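Local atomic coordinates of invasion protein InvA (Salmonella enterica, PDB entry 2X49), a protein that forms part of the inner-membrane export apparatus of a type III secretion system used to invade the intestinal epithelium, represented here by its C-terminal domain. Residues A[61-71]-A[132-143]; A[34-42]-A[185-193]. All coordinates share one frame; numbering follows the deposited sequence.

Contact 1 of 2, residues A[61-71]-A[132-143]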
# COMPACT_ATOMS: atom_id res chain seq x y z
N LEU A 61 -12.01 -9.22 6.75
CA LEU A 61 -10.68 -9.83 6.88
C LEU A 61 -10.31 -9.94 8.34
O LEU A 61 -10.26 -8.95 9.05
CB LEU A 61 -9.64 -8.99 6.08
CG LEU A 61 -8.17 -9.38 6.35
CD1 LEU A 61 -7.88 -10.76 5.81
CD2 LEU A 61 -7.24 -8.30 5.78
N LEU A 62 -9.98 -11.16 8.75
CA LEU A 62 -9.43 -11.45 10.08
C LEU A 62 -7.98 -11.89 9.94
O LEU A 62 -7.58 -12.72 9.12
CB LEU A 62 -10.16 -12.58 10.81
CG LEU A 62 -11.66 -12.55 10.86
CD1 LEU A 62 -12.14 -13.73 11.74
CD2 LEU A 62 -12.13 -11.18 11.35
N ILE A 63 -7.17 -11.24 10.75
CA ILE A 63 -5.78 -11.62 10.96
C ILE A 63 -5.64 -11.99 12.44
O ILE A 63 -6.04 -11.26 13.36
CB ILE A 63 -4.78 -10.49 10.54
CG1 ILE A 63 -5.01 -10.04 9.10
CG2 ILE A 63 -3.30 -10.93 10.82
CD1 ILE A 63 -4.12 -8.79 8.65
N ASN A 64 -5.15 -13.18 12.68
CA ASN A 64 -5.05 -13.71 14.04
C ASN A 64 -6.41 -13.84 14.66
O ASN A 64 -6.61 -13.67 15.88
CB ASN A 64 -4.22 -12.78 14.93
CG ASN A 64 -2.79 -12.71 14.51
OD1 ASN A 64 -2.14 -13.74 14.25
ND2 ASN A 64 -2.25 -11.48 14.48
N GLU A 65 -7.36 -14.11 13.79
CA GLU A 65 -8.75 -14.35 14.19
C GLU A 65 -9.41 -13.08 14.74
O GLU A 65 -10.49 -13.09 15.32
CB GLU A 65 -8.89 -15.50 15.20
CG GLU A 65 -9.12 -16.83 14.51
CD GLU A 65 -9.25 -18.02 15.48
OE1 GLU A 65 -9.92 -17.92 16.54
OE2 GLU A 65 -8.64 -19.08 15.18
N ILE A 66 -8.70 -11.97 14.53
CA ILE A 66 -9.22 -10.65 14.94
C ILE A 66 -9.66 -9.84 13.73
O ILE A 66 -8.99 -9.82 12.75
CB ILE A 66 -8.13 -9.89 15.71
CG1 ILE A 66 -7.73 -10.69 16.97
CG2 ILE A 66 -8.61 -8.51 16.11
CD1 ILE A 66 -6.54 -10.10 17.71
N ARG A 67 -10.82 -9.22 13.79
CA ARG A 67 -11.30 -8.39 12.68
C ARG A 67 -10.35 -7.25 12.48
O ARG A 67 -10.04 -6.51 13.41
CB ARG A 67 -12.70 -7.85 12.96
CG ARG A 67 -13.78 -8.90 12.91
CD ARG A 67 -15.05 -8.45 13.62
NE ARG A 67 -16.23 -8.80 12.85
CZ ARG A 67 -16.75 -10.02 12.77
NH1 ARG A 67 -16.20 -11.04 13.43
NH2 ARG A 67 -17.83 -10.22 12.03
N VAL A 68 -9.89 -7.11 11.25
CA VAL A 68 -8.95 -6.04 10.84
C VAL A 68 -9.63 -4.97 10.00
O VAL A 68 -9.48 -3.76 10.19
CB VAL A 68 -7.76 -6.64 10.08
CG1 VAL A 68 -7.04 -5.60 9.26
CG2 VAL A 68 -6.80 -7.31 11.11
N GLU A 69 -10.40 -5.46 9.06
CA GLU A 69 -11.17 -4.56 8.17
C GLU A 69 -12.38 -5.23 7.60
O GLU A 69 -12.36 -6.41 7.31
CB GLU A 69 -10.30 -4.13 6.98
CG GLU A 69 -9.56 -2.82 7.13
CD GLU A 69 -10.49 -1.65 7.37
OE1 GLU A 69 -11.66 -1.73 6.93
OE2 GLU A 69 -10.06 -0.66 8.00
N GLN A 70 -13.41 -4.44 7.42
CA GLN A 70 -14.60 -4.88 6.68
C GLN A 70 -14.65 -4.05 5.41
O GLN A 70 -14.64 -2.79 5.45
CB GLN A 70 -15.88 -4.71 7.51
CG GLN A 70 -17.16 -5.26 6.82
CD GLN A 70 -18.36 -5.43 7.78
OE1 GLN A 70 -18.20 -5.74 8.96
NE2 GLN A 70 -19.56 -5.27 7.25
N PHE A 71 -14.76 -4.78 4.30
CA PHE A 71 -14.80 -4.22 2.95
C PHE A 71 -16.20 -4.34 2.36
O PHE A 71 -16.93 -5.29 2.56
CB PHE A 71 -13.85 -4.98 2.00
CG PHE A 71 -12.41 -5.07 2.48
CD1 PHE A 71 -11.47 -4.12 2.08
CD2 PHE A 71 -11.99 -6.06 3.31
CE1 PHE A 71 -10.13 -4.17 2.44
CE2 PHE A 71 -10.65 -6.12 3.74
CZ PHE A 71 -9.72 -5.15 3.34
N CYS A 132 -8.07 -4.12 -2.44
CA CYS A 132 -8.40 -3.79 -1.04
C CYS A 132 -7.61 -4.70 -0.10
O CYS A 132 -6.98 -4.25 0.88
CB CYS A 132 -9.87 -4.01 -0.75
SG CYS A 132 -10.87 -2.66 -1.37
N LEU A 133 -7.70 -5.98 -0.40
CA LEU A 133 -7.05 -7.02 0.48
C LEU A 133 -5.53 -6.86 0.47
O LEU A 133 -4.85 -6.88 1.51
CB LEU A 133 -7.43 -8.42 0.06
CG LEU A 133 -8.86 -8.77 0.36
CD1 LEU A 133 -9.25 -10.08 -0.35
CD2 LEU A 133 -9.05 -8.98 1.87
N ALA A 134 -5.02 -6.63 -0.72
CA ALA A 134 -3.55 -6.52 -0.87
C ALA A 134 -3.00 -5.34 -0.10
O ALA A 134 -1.95 -5.44 0.56
CB ALA A 134 -3.16 -6.43 -2.31
N VAL A 135 -3.68 -4.22 -0.21
CA VAL A 135 -3.25 -2.99 0.48
C VAL A 135 -3.19 -3.23 1.98
O VAL A 135 -2.24 -2.87 2.69
CB VAL A 135 -4.18 -1.80 0.09
CG1 VAL A 135 -4.08 -0.62 1.02
CG2 VAL A 135 -3.92 -1.45 -1.38
N THR A 136 -4.21 -3.91 2.47
CA THR A 136 -4.35 -4.10 3.90
C THR A 136 -3.34 -5.13 4.38
O THR A 136 -2.76 -4.99 5.47
CB THR A 136 -5.80 -4.56 4.28
OG1 THR A 136 -6.71 -3.57 3.78
CG2 THR A 136 -5.96 -4.69 5.77
N LEU A 137 -3.13 -6.14 3.57
CA LEU A 137 -2.16 -7.21 3.92
C LEU A 137 -0.72 -6.71 3.88
O LEU A 137 0.07 -7.07 4.75
CB LEU A 137 -2.35 -8.46 3.07
CG LEU A 137 -3.60 -9.22 3.42
CD1 LEU A 137 -4.00 -10.24 2.33
CD2 LEU A 137 -3.49 -9.97 4.75
N ALA A 138 -0.41 -5.87 2.91
CA ALA A 138 0.95 -5.23 2.84
C ALA A 138 1.22 -4.49 4.14
O ALA A 138 2.30 -4.61 4.73
CB ALA A 138 1.06 -4.26 1.63
N ARG A 139 0.28 -3.70 4.60
CA ARG A 139 0.45 -2.87 5.80
C ARG A 139 0.75 -3.73 7.04
O ARG A 139 1.45 -3.32 7.99
CB ARG A 139 -0.80 -2.01 6.04
CG ARG A 139 -0.84 -1.15 7.24
CD ARG A 139 -1.98 -0.15 7.06
NE ARG A 139 -3.32 -0.64 7.39
CZ ARG A 139 -4.36 -0.63 6.56
NH1 ARG A 139 -4.24 -0.18 5.32
NH2 ARG A 139 -5.54 -1.08 6.97
N ASN A 140 0.20 -4.93 7.00
CA ASN A 140 0.17 -5.85 8.15
C ASN A 140 1.21 -6.96 7.95
O ASN A 140 1.17 -8.03 8.54
CB ASN A 140 -1.24 -6.43 8.37
CG ASN A 140 -2.13 -5.48 9.09
OD1 ASN A 140 -2.06 -5.33 10.32
ND2 ASN A 140 -3.07 -4.89 8.36
N VAL A 141 2.20 -6.62 7.15
CA VAL A 141 3.25 -7.57 6.74
C VAL A 141 3.94 -8.28 7.93
O VAL A 141 4.28 -9.47 7.84
CB VAL A 141 4.32 -6.90 5.84
CG1 VAL A 141 5.01 -5.75 6.53
CG2 VAL A 141 5.34 -7.95 5.40
N ASN A 142 4.08 -7.58 9.03
CA ASN A 142 4.81 -8.14 10.18
C ASN A 142 4.10 -9.35 10.81
O ASN A 142 4.65 -10.09 11.61
CB ASN A 142 5.15 -7.07 11.24
CG ASN A 142 6.23 -6.06 10.78
OD1 ASN A 142 6.14 -5.60 9.54
ND2 ASN A 142 7.08 -5.65 11.59
N GLU A 143 2.84 -9.53 10.42
CA GLU A 143 2.01 -10.62 10.96
C GLU A 143 2.37 -11.95 10.37
O GLU A 143 2.12 -12.99 11.01
CB GLU A 143 0.48 -10.37 10.78
CG GLU A 143 -0.06 -9.16 11.58
CD GLU A 143 -0.15 -9.40 13.08
OE1 GLU A 143 -0.03 -10.57 13.54
OE2 GLU A 143 -0.38 -8.40 13.80
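F71 meets C132, L133 and T136 at one end of a seam in which the hairpin of strands 61-63 and 66-71 packs on the last two turns of helix 132-139. From CB outward, its CG stands anti to the carbonyl carbon (chi1 -54°), which carries the ring toward the helix; CD1 and CE1 then meet C132, with CE1 3.2 Å from C132 CB, a tight approach, while C132 SG lies obliquely to the ring in a sulfur-aromatic contact. On the other flank CE2 touches L133 CD2 at 3.8 Å, and at the tip CZ comes to T136 OG1, which lies at the ring edge, near its plane. That hydroxyl donates to C132 O, an acceptor it shares with T136 N, the two donors arriving from opposite faces of the carbonyl plane.

T136 CG2 meets the methyls L61 CD2 and V68 CG1, each at 3.8 Å. Farther along, I63 straddles the helix end: CD1 lies 3.7 Å from N140 CB, and CG2, anti to the backbone N, rests on E143 CB and CG. N140 ND2 donates to T136 O, tying its amide back onto the final turn. The seam closes at N64, whose ND2 gives a 2.6 Å hydrogen bond to E143 OE1; the oxygen lies in the amide plane but is met from above the carboxylate plane. R139 NH1 forms a salt bridge with D312.

V68 and E69 both face L61 as a classic beta bulge, and a type I' turn with N64 and E65 at its corners closes a beta hairpin at the margin of a mixed four-stranded sheet, with a helix running roughly along the strands, packed on one face.

Contact 2 of 2, residues A[34-42]-A[185-193]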
# COMPACT_ATOMS: atom_id res chain seq x y z
N GLN A 34 -1.34 -14.07 -6.63
CA GLN A 34 -1.16 -12.68 -7.13
C GLN A 34 -0.33 -11.85 -6.15
O GLN A 34 0.48 -11.01 -6.57
CB GLN A 34 -2.46 -11.97 -7.46
CG GLN A 34 -2.18 -10.73 -8.32
CD GLN A 34 -1.55 -11.08 -9.69
OE1 GLN A 34 -1.94 -12.04 -10.36
NE2 GLN A 34 -0.58 -10.26 -10.13
N PHE A 35 -0.50 -12.10 -4.85
CA PHE A 35 0.20 -11.31 -3.86
C PHE A 35 1.67 -11.61 -4.00
O PHE A 35 2.51 -10.73 -3.93
CB PHE A 35 -0.29 -11.57 -2.42
CG PHE A 35 0.18 -10.56 -1.40
CD1 PHE A 35 -0.54 -9.43 -1.12
CD2 PHE A 35 1.38 -10.74 -0.73
CE1 PHE A 35 -0.11 -8.51 -0.17
CE2 PHE A 35 1.76 -9.79 0.21
CZ PHE A 35 1.03 -8.71 0.46
N PHE A 36 1.96 -12.87 -4.22
CA PHE A 36 3.38 -13.35 -4.42
C PHE A 36 4.01 -12.66 -5.63
O PHE A 36 5.16 -12.17 -5.61
CB PHE A 36 3.46 -14.84 -4.50
CG PHE A 36 4.84 -15.35 -4.67
CD1 PHE A 36 5.80 -15.01 -3.76
CD2 PHE A 36 5.17 -16.15 -5.72
CE1 PHE A 36 7.08 -15.47 -3.89
CE2 PHE A 36 6.45 -16.60 -5.89
CZ PHE A 36 7.40 -16.24 -4.96
N ILE A 37 3.23 -12.59 -6.68
CA ILE A 37 3.70 -11.93 -7.93
C ILE A 37 4.00 -10.48 -7.67
O ILE A 37 5.04 -9.94 -8.04
CB ILE A 37 2.71 -12.10 -9.07
CG1 ILE A 37 2.76 -13.56 -9.53
CG2 ILE A 37 3.12 -11.28 -10.28
CD1 ILE A 37 1.61 -14.04 -10.42
N ASP A 38 3.07 -9.87 -6.97
CA ASP A 38 3.00 -8.40 -6.82
C ASP A 38 4.01 -7.86 -5.82
O ASP A 38 4.53 -6.75 -5.97
CB ASP A 38 1.62 -7.85 -6.49
CG ASP A 38 0.62 -7.95 -7.63
OD1 ASP A 38 1.00 -8.24 -8.79
OD2 ASP A 38 -0.56 -7.65 -7.31
N TYR A 39 4.26 -8.64 -4.79
CA TYR A 39 5.06 -8.19 -3.63
C TYR A 39 6.30 -9.03 -3.31
O TYR A 39 7.19 -8.58 -2.55
CB TYR A 39 4.18 -8.06 -2.37
CG TYR A 39 3.16 -6.97 -2.51
CD1 TYR A 39 3.51 -5.63 -2.41
CD2 TYR A 39 1.85 -7.28 -2.84
CE1 TYR A 39 2.60 -4.64 -2.61
CE2 TYR A 39 0.90 -6.27 -3.04
CZ TYR A 39 1.28 -4.97 -2.90
OH TYR A 39 0.35 -4.01 -3.12
N GLY A 40 6.36 -10.23 -3.85
CA GLY A 40 7.52 -11.09 -3.71
C GLY A 40 7.60 -11.91 -2.45
O GLY A 40 8.63 -12.52 -2.16
N VAL A 41 6.51 -11.92 -1.73
CA VAL A 41 6.41 -12.75 -0.51
C VAL A 41 5.12 -13.53 -0.47
O VAL A 41 4.13 -13.23 -1.13
CB VAL A 41 6.64 -11.94 0.78
CG1 VAL A 41 8.04 -11.22 0.74
CG2 VAL A 41 5.52 -10.95 0.95
N ARG A 42 5.15 -14.56 0.34
CA ARG A 42 4.05 -15.52 0.41
C ARG A 42 3.12 -15.20 1.55
O ARG A 42 3.56 -14.86 2.65
CB ARG A 42 4.58 -16.91 0.62
CG ARG A 42 5.64 -17.37 -0.32
CD ARG A 42 4.99 -17.99 -1.50
NE ARG A 42 5.95 -18.71 -2.35
CZ ARG A 42 5.59 -19.22 -3.52
NH1 ARG A 42 4.34 -19.12 -3.88
NH2 ARG A 42 6.45 -19.83 -4.30
N LEU A 185 7.80 -3.33 2.45
CA LEU A 185 6.51 -3.98 2.17
C LEU A 185 5.40 -3.26 2.87
O LEU A 185 4.31 -3.15 2.33
CB LEU A 185 6.54 -5.45 2.59
CG LEU A 185 7.41 -6.38 1.75
CD1 LEU A 185 7.83 -7.67 2.49
CD2 LEU A 185 6.67 -6.74 0.47
N SER A 186 5.68 -2.72 4.07
CA SER A 186 4.62 -2.12 4.90
C SER A 186 4.14 -0.84 4.26
O SER A 186 3.08 -0.32 4.64
CB SER A 186 5.05 -1.85 6.37
OG SER A 186 6.02 -0.82 6.41
N GLU A 187 4.94 -0.34 3.34
CA GLU A 187 4.62 0.90 2.57
C GLU A 187 4.28 0.58 1.10
O GLU A 187 4.31 1.44 0.19
CB GLU A 187 5.75 1.94 2.69
CG GLU A 187 5.82 2.58 4.10
CD GLU A 187 6.65 3.89 4.11
OE1 GLU A 187 7.78 3.90 4.68
OE2 GLU A 187 6.22 4.90 3.52
N ARG A 188 3.96 -0.67 0.88
CA ARG A 188 3.44 -1.18 -0.41
C ARG A 188 4.49 -1.23 -1.53
O ARG A 188 4.22 -1.12 -2.73
CB ARG A 188 2.18 -0.37 -0.80
CG ARG A 188 0.97 -1.14 -0.44
CD ARG A 188 -0.21 -0.29 0.06
NE ARG A 188 -0.71 0.42 -1.05
CZ ARG A 188 -1.49 1.48 -1.00
NH1 ARG A 188 -1.82 2.06 0.14
NH2 ARG A 188 -1.90 1.99 -2.14
N VAL A 189 5.73 -1.32 -1.11
CA VAL A 189 6.88 -1.50 -2.05
C VAL A 189 7.22 -2.98 -2.17
O VAL A 189 7.39 -3.69 -1.15
CB VAL A 189 8.11 -0.72 -1.57
CG1 VAL A 189 9.26 -0.97 -2.53
CG2 VAL A 189 7.73 0.75 -1.45
N SER A 190 7.24 -3.49 -3.40
CA SER A 190 7.54 -4.89 -3.64
C SER A 190 8.98 -5.23 -3.35
O SER A 190 9.88 -4.41 -3.59
CB SER A 190 7.25 -5.28 -5.13
OG SER A 190 7.60 -6.59 -5.44
N VAL A 191 9.18 -6.45 -2.90
CA VAL A 191 10.54 -6.99 -2.68
C VAL A 191 10.91 -8.10 -3.65
O VAL A 191 11.85 -8.87 -3.45
CB VAL A 191 10.81 -7.40 -1.24
CG1 VAL A 191 10.71 -6.15 -0.34
CG2 VAL A 191 9.89 -8.53 -0.75
N ARG A 192 10.12 -8.19 -4.71
CA ARG A 192 10.41 -9.17 -5.77
C ARG A 192 11.81 -9.04 -6.38
O ARG A 192 12.44 -10.03 -6.68
CB ARG A 192 9.37 -9.10 -6.90
CG ARG A 192 9.65 -10.12 -7.98
CD ARG A 192 8.42 -10.43 -8.81
NE ARG A 192 7.59 -11.44 -8.16
CZ ARG A 192 7.91 -12.72 -8.08
NH1 ARG A 192 9.00 -13.16 -8.70
NH2 ARG A 192 7.12 -13.58 -7.43
N ASN A 193 12.24 -7.81 -6.56
CA ASN A 193 13.57 -7.57 -7.17
C ASN A 193 14.66 -7.56 -6.12
O ASN A 193 15.25 -6.52 -5.79
CB ASN A 193 13.59 -6.28 -7.97
CG ASN A 193 14.71 -6.27 -8.96
OD1 ASN A 193 15.71 -7.02 -8.83
ND2 ASN A 193 14.56 -5.44 -10.01
O HOH W 1 6.81 -7.48 -8.09
O HOH W 2 11.32 -11.69 -3.54
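Y39 O, at the C-terminal end of helix 27-39, accepts from V191 N at 2.9 Å, with the donor above the carbonyl plane. R188, of positive phi, is the C-prime residue of the Schellman motif that ends helix 174-185; an ST turn at S190 follows. Two further carbonyls of helix 27-39 are met by R192, whose chain bends at chi3 (-84°): NE donates to I37 O at 3.0 Å, and NH2 to F36 O. The latter oxygen also receives G40 N, from the opposite face of its plane. NH2 lies over one face of the F36 ring as well, in a cation-pi contact with the guanidinium nearly perpendicular to the ring.

S190 OG accepts from R192 N and bonds water 1, which donates to I37 O. Outside the segments, K229 bonds both Y39 OH and R188 O, D38 OD2 is hydrogen-bonded to Y130 OH, and R188 forms a salt bridge with E314. Apolar contacts back this network: V41 CG1 packs on V191 CG2 and L185 CD1, while L185 CD2 reaches Y39 CB. Water 2 donates to both G40 O and V191 O, 3.1 Å from the former and 2.9 Å from the latter.

The centres of the two contacts lie 15 Å apart, and along the chain contact 1 is nested inside the loop closed by contact 2. They touch through helix 125-139: while contact 1 uses one side of this helix against the hairpin, A134, V135 and A138 meet residues of contact 2. A138 CB lies 3.5 Å from L185 O, V135 CG1 3.6 Å from R188 NH1, and A134 O 3.6 Å from F35 CE1. The helix thus joins the mixed sheet that contains strands 58-63 and 66-72 to the connection between helices 174-185 and 194-204. A bound mercury ion sits about 2 Å from the C132 side chain, in contact 1.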